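Local coordinates for protein carbohydrate binding family 6 (PDB 5A8C) that hydrolyses terminal alpha-L-arabinofuranosyl residues as a family 43 glycoside hydrolase built on a five-bladed beta-propeller, at residues F307-A310 and D311-K315; D58-P61 and G62-T65. All coordinates share one frame; numbering follows the deposited sequence. Where two conformers were deposited one is given.

Interaction 1: F307-A310 and D311-K315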
ATOM      1  N   PHE A 307     -17.376  -2.915  -4.866  1.00  8.57           N
ATOM      2  CA  PHE A 307     -18.723  -2.781  -4.378  1.00  9.37           C
ATOM      3  C   PHE A 307     -18.866  -3.496  -3.046  1.00  9.34           C
ATOM      4  O   PHE A 307     -18.236  -4.531  -2.812  1.00 11.20           O
ATOM      5  CB  PHE A 307     -19.706  -3.419  -5.396  1.00 11.00           C
ATOM      6  CG  PHE A 307     -19.593  -2.846  -6.770  1.00 11.99           C
ATOM      7  CD1 PHE A 307     -20.158  -1.632  -7.057  1.00 14.02           C
ATOM      8  CD2 PHE A 307     -18.839  -3.448  -7.743  1.00 12.76           C
ATOM      9  CE1 PHE A 307     -20.054  -1.070  -8.327  1.00 15.84           C
ATOM     10  CE2 PHE A 307     -18.712  -2.901  -9.007  1.00 15.27           C
ATOM     11  CZ  PHE A 307     -19.303  -1.728  -9.276  1.00 15.31           C
ATOM     12  N   TYR A 308     -19.763  -2.961  -2.227  1.00  9.88           N
ATOM     13  CA  TYR A 308     -20.160  -3.607  -0.956  1.00 10.11           C
ATOM     14  C   TYR A 308     -21.481  -4.374  -1.123  1.00 10.74           C
ATOM     15  O   TYR A 308     -22.366  -3.917  -1.835  1.00 12.84           O
ATOM     16  CB  TYR A 308     -20.350  -2.595   0.171  1.00 10.16           C
ATOM     17  CG  TYR A 308     -19.091  -1.911   0.568  1.00  9.72           C
ATOM     18  CD1 TYR A 308     -18.241  -2.472   1.512  1.00  9.50           C
ATOM     19  CD2 TYR A 308     -18.732  -0.680   0.052  1.00  9.62           C
ATOM     20  CE1 TYR A 308     -17.070  -1.821   1.906  1.00  9.06           C
ATOM     21  CE2 TYR A 308     -17.595  -0.014   0.433  1.00  9.48           C
ATOM     22  CZ  TYR A 308     -16.771  -0.605   1.373  1.00  8.77           C
ATOM     23  OH  TYR A 308     -15.606   0.050   1.789  1.00  9.46           O
ATOM     24  N   ASN A 309     -21.585  -5.503  -0.458  1.00 11.46           N
ATOM     25  CA  ASN A 309     -22.848  -6.187  -0.264  1.00 11.64           C
ATOM     26  C   ASN A 309     -23.648  -5.464   0.802  1.00 13.34           C
ATOM     27  O   ASN A 309     -23.101  -4.667   1.579  1.00 13.92           O
ATOM     28  CB  ASN A 309     -22.592  -7.639   0.151  1.00 12.99           C
ATOM     29  CG  ASN A 309     -21.896  -8.442  -0.922  1.00 13.51           C
ATOM     30  OD1 ASN A 309     -22.326  -8.402  -2.058  1.00 17.68           O
ATOM     31  ND2 ASN A 309     -20.853  -9.178  -0.577  1.00 13.79           N
ATOM     32  N   ALA A 310     -24.931  -5.783   0.873  1.00 15.56           N
ATOM     33  CA  ALA A 310     -25.790  -5.165   1.858  1.00 18.52           C
ATOM     34  C   ALA A 310     -25.332  -5.398   3.289  1.00 17.41           C
ATOM     35  O   ALA A 310     -25.529  -4.513   4.133  1.00 21.23           O
ATOM     36  CB  ALA A 310     -27.244  -5.615   1.737  1.00 19.14           C
ATOM     37  N   ASP A 311     -24.732  -6.558   3.577  1.00 17.80           N
ATOM     38  CA  ASP A 311     -24.282  -6.873   4.950  1.00 19.51           C
ATOM     39  C   ASP A 311     -22.912  -6.225   5.284  1.00 17.48           C
ATOM     40  O   ASP A 311     -22.339  -6.482   6.351  1.00 21.12           O
ATOM     41  CB  ASP A 311     -24.244  -8.392   5.186  1.00 21.36           C
ATOM     42  CG  ASP A 311     -23.194  -9.122   4.379  1.00 18.99           C
ATOM     43  OD1 ASP A 311     -22.471  -8.469   3.604  1.00 17.67           O
ATOM     44  OD2 ASP A 311     -23.151 -10.375   4.454  1.00 25.31           O
ATOM     45  N   GLY A 312     -22.358  -5.429   4.365  1.00 14.19           N
ATOM     46  CA  GLY A 312     -21.097  -4.762   4.572  1.00 13.39           C
ATOM     47  C   GLY A 312     -19.886  -5.517   4.104  1.00 10.63           C
ATOM     48  O   GLY A 312     -18.786  -4.958   4.100  1.00 11.14           O
ATOM     49  N   THR A 313     -20.038  -6.797   3.766  1.00  9.96           N
ATOM     50  CA  THR A 313     -18.938  -7.513   3.150  1.00  9.34           C
ATOM     51  C   THR A 313     -18.670  -6.877   1.779  1.00  9.29           C
ATOM     52  O   THR A 313     -19.475  -6.120   1.214  1.00  9.68           O
ATOM     53  CB  THR A 313     -19.209  -9.005   3.047  1.00 10.93           C
ATOM     54  OG1 THR A 313     -20.392  -9.255   2.303  1.00 11.62           O
ATOM     55  CG2 THR A 313     -19.341  -9.600   4.452  1.00 12.19           C
ATOM     56  N   ILE A 314     -17.476  -7.170   1.274  1.00  9.39           N
ATOM     57  CA  ILE A 314     -17.001  -6.651  -0.012  1.00  9.73           C
ATOM     58  C   ILE A 314     -17.173  -7.722  -1.079  1.00  9.94           C
ATOM     59  O   ILE A 314     -16.718  -8.857  -0.911  1.00 11.60           O
ATOM     60  CB  ILE A 314     -15.535  -6.191   0.099  1.00  9.15           C
ATOM     61  CG1 ILE A 314     -15.435  -5.040   1.082  1.00 10.18           C
ATOM     62  CG2 ILE A 314     -15.006  -5.813  -1.280  1.00  9.26           C
ATOM     63  CD1 ILE A 314     -14.023  -4.653   1.438  1.00 11.02           C
ATOM     64  N   LYS A 315     -17.813  -7.357  -2.193  1.00 10.37           N
ATOM     65  CA  LYS A 315     -17.895  -8.293  -3.332  0.50 11.90           C
ATOM     66  C   LYS A 315     -16.541  -8.442  -3.960  1.00 10.64           C
ATOM     67  O   LYS A 315     -15.776  -7.508  -4.075  1.00 11.69           O
ATOM     68  CB  LYS A 315     -18.798  -7.812  -4.460  0.50 13.76           C
ATOM     69  CG  LYS A 315     -20.242  -7.746  -4.082  0.50 15.62           C
ATOM     70  CD  LYS A 315     -21.114  -7.370  -5.277  0.50 17.73           C
ATOM     71  CE  LYS A 315     -22.134  -6.265  -4.948  0.50 22.57           C
ATOM     72  NZ  LYS A 315     -22.741  -5.509  -6.101  0.50 24.51           N
TER
HETATM   73  O   HOH W   1     -16.235  -5.380  -5.696  1.00 11.07           O
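Asn309 and Thr313 are joined through their side chains across a tight hairpin: the amide nitrogen ND2 of Asn309 donates to OG1 of Thr313 at 2.9 Å, with the hydroxyl lying in the plane of the amide. That hydroxyl in turn donates a hydrogen bond to the syn lone pair of Asp311 OD1, 2.6 Å from Thr313 OG1. A second donor, the backbone N of Thr313, reaches the same OD1 from above the carboxylate plane and closes an Asx turn. Asp311 can serve both because its CG stands between the backbone N and the carbonyl carbon (chi1 67°), which turns OD1 to the N and OG1 of Thr313. In one of its two conformers the Lys315 chain passes Asn309 OD1 and its end nears Phe307 CB. Main-chain bonds flank the single bridge of Tyr308 with Ile314, and a type I turn from Asn309 to Gly312 reverses the chain. The ring of Tyr308 lies beside Ile314, CE1 to CG1 3.7 Å, and stacks on Tyr218, with its hydroxyl bonded to His216. The hairpin follows strand 300-306 and leans on strands 212-218 and 237-242 through these tyrosine contacts and through Thr313, which touches Tyr239 and Met241.

Interaction 2: D58-P61 and G62-T65; sequences DATP and GQST
The side chain of Gln63 reaches back across Thr60, the two crossing at about a right angle, and its OE1 accepts the backbone N-H of Thr60 at 3.1 Å, in the carbonyl plane of the amide. CG of Gln63 is anti to its backbone N (chi1 -176°) and the chain stays extended beyond it, which carries the amide alongside residues 58-60. There OE1 also comes within 3.3 Å of Ala59 CA, and a water donates both to Gln63 OE1, at 2.8 Å, and to Asp58 O. The other branch of the amide faces the following chain: NE2 donates to O of Thr65 at 3.0 Å, here in the plane of both the amide and the Thr65 carbonyl. Held through OE1 on one arm and NE2 on the other, the amide is fixed in its rotation. OG1 of Thr60 lies 3.6 Å from Gln63 CB. The backbones close through Gln63 N to Thr60 O, 3.1 Å, with the donor above the carbonyl plane. Pro61 and Gly62 occupy the two corner positions, the glycine with a positive phi of 93°. This Pro-Gly pair is the classic signature of a type II beta turn, here in an exposed propeller loop between strands 48-56 and 70-76.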
ATOM      1  N   ASP A  58      13.717   0.210 -14.178  1.00  7.82           N
ATOM      2  CA  ASP A  58      13.935  -0.629 -15.329  1.00  7.80           C
ATOM      3  C   ASP A  58      14.934  -1.735 -14.993  1.00  7.41           C
ATOM      4  O   ASP A  58      15.961  -1.492 -14.354  1.00  7.99           O
ATOM      5  CB  ASP A  58      14.444   0.227 -16.477  1.00  9.21           C
ATOM      6  CG  ASP A  58      13.408   1.236 -16.959  1.00 10.76           C
ATOM      7  OD1 ASP A  58      12.203   1.098 -16.698  1.00 11.92           O
ATOM      8  OD2 ASP A  58      13.854   2.217 -17.630  1.00 13.79           O
ATOM      9  N   ALA A  59      14.654  -2.933 -15.460  1.00  7.70           N
ATOM     10  CA  ALA A  59      15.452  -4.105 -15.119  1.00  8.34           C
ATOM     11  C   ALA A  59      16.914  -3.954 -15.466  1.00  8.75           C
ATOM     12  O   ALA A  59      17.217  -3.387 -16.525  1.00 10.85           O
ATOM     13  CB  ALA A  59      14.888  -5.360 -15.761  1.00 11.07           C
ATOM     14  N   THR A  60      17.777  -4.475 -14.613  1.00  8.92           N
ATOM     15  CA  THR A  60      19.207  -4.437 -14.847  1.00 10.05           C
ATOM     16  C   THR A  60      19.748  -5.841 -14.984  1.00  9.51           C
ATOM     17  O   THR A  60      19.226  -6.759 -14.356  1.00 10.69           O
ATOM     18  CB  THR A  60      19.914  -3.732 -13.667  1.00 12.99           C
ATOM     19  OG1 THR A  60      19.565  -4.361 -12.443  1.00 17.45           O
ATOM     20  CG2 THR A  60      19.525  -2.310 -13.550  1.00 15.37           C
ATOM     21  N   PRO A  61      20.844  -6.035 -15.732  1.00 10.37           N
ATOM     22  CA  PRO A  61      21.468  -7.346 -15.784  1.00 11.03           C
ATOM     23  C   PRO A  61      21.981  -7.764 -14.416  1.00 11.36           C
ATOM     24  O   PRO A  61      22.626  -6.984 -13.719  1.00 12.87           O
ATOM     25  CB  PRO A  61      22.592  -7.177 -16.793  1.00 13.72           C
ATOM     26  CG  PRO A  61      22.233  -5.974 -17.586  1.00 14.84           C
ATOM     27  CD  PRO A  61      21.461  -5.097 -16.685  1.00 12.64           C
ATOM     28  N   GLY A  62      21.617  -8.985 -14.040  1.00 11.93           N
ATOM     29  CA  GLY A  62      21.954  -9.496 -12.723  1.00 12.96           C
ATOM     30  C   GLY A  62      20.919  -9.287 -11.646  1.00 12.09           C
ATOM     31  O   GLY A  62      21.095  -9.775 -10.532  1.00 14.37           O
ATOM     32  N   GLN A  63      19.851  -8.565 -11.941  1.00 10.38           N
ATOM     33  CA  GLN A  63      18.868  -8.259 -10.940  1.00  9.25           C
ATOM     34  C   GLN A  63      18.187  -9.492 -10.415  1.00  9.55           C
ATOM     35  O   GLN A  63      17.645 -10.285 -11.180  1.00 11.74           O
ATOM     36  CB  GLN A  63      17.792  -7.324 -11.528  1.00  9.03           C
ATOM     37  CG  GLN A  63      16.783  -6.879 -10.487  1.00  8.53           C
ATOM     38  CD  GLN A  63      15.908  -5.755 -10.973  1.00  7.75           C
ATOM     39  OE1 GLN A  63      16.060  -5.239 -12.088  1.00 10.72           O
ATOM     40  NE2 GLN A  63      14.972  -5.339 -10.166  1.00  7.29           N
ATOM     41  N   SER A  64      18.190  -9.642  -9.090  1.00  9.24           N
ATOM     42  CA  SER A  64      17.558 -10.800  -8.456  1.00 10.13           C
ATOM     43  C   SER A  64      16.771 -10.405  -7.204  1.00  9.49           C
ATOM     44  O   SER A  64      16.453 -11.245  -6.379  1.00 12.17           O
ATOM     45  CB  SER A  64      18.591 -11.853  -8.144  1.00 11.53           C
ATOM     46  OG  SER A  64      19.536 -11.326  -7.235  1.00 12.71           O
ATOM     47  N   THR A  65      16.461  -9.124  -7.063  1.00  8.53           N
ATOM     48  CA  THR A  65      15.573  -8.636  -6.029  1.00  9.37           C
ATOM     49  C   THR A  65      15.044  -7.273  -6.511  1.00  7.84           C
ATOM     50  O   THR A  65      15.336  -6.814  -7.617  1.00  8.07           O
ATOM     51  CB  THR A  65      16.266  -8.584  -4.651  1.00 11.02           C
ATOM     52  OG1 THR A  65      15.256  -8.294  -3.673  1.00 15.44           O
ATOM     53  CG2 THR A  65      17.299  -7.544  -4.625  1.00 12.01           C
TER
HETATM   54  O   HOH W   2      16.539  -2.497 -11.810  1.00 12.77           O

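How the interactions relate
Both contacts are local turns at the surface of the same propeller, on opposite sides of its centre: their centres are 41 Å apart and their nearest atoms about 30 Å, so neither touches the other. Interaction 2 comes first along the chain, in the loop between strands 48-56 and 70-76, which are neighbours in one four-stranded antiparallel sheet. Interaction 1 follows much later, after strand 300-306, and packs against strands of a different sheet, 212-218 and 237-242. The segments therefore share the family 43 domain but no sheet. Each shapes a separate peripheral loop of the beta-propeller, and no direct structural coupling between the two is evident.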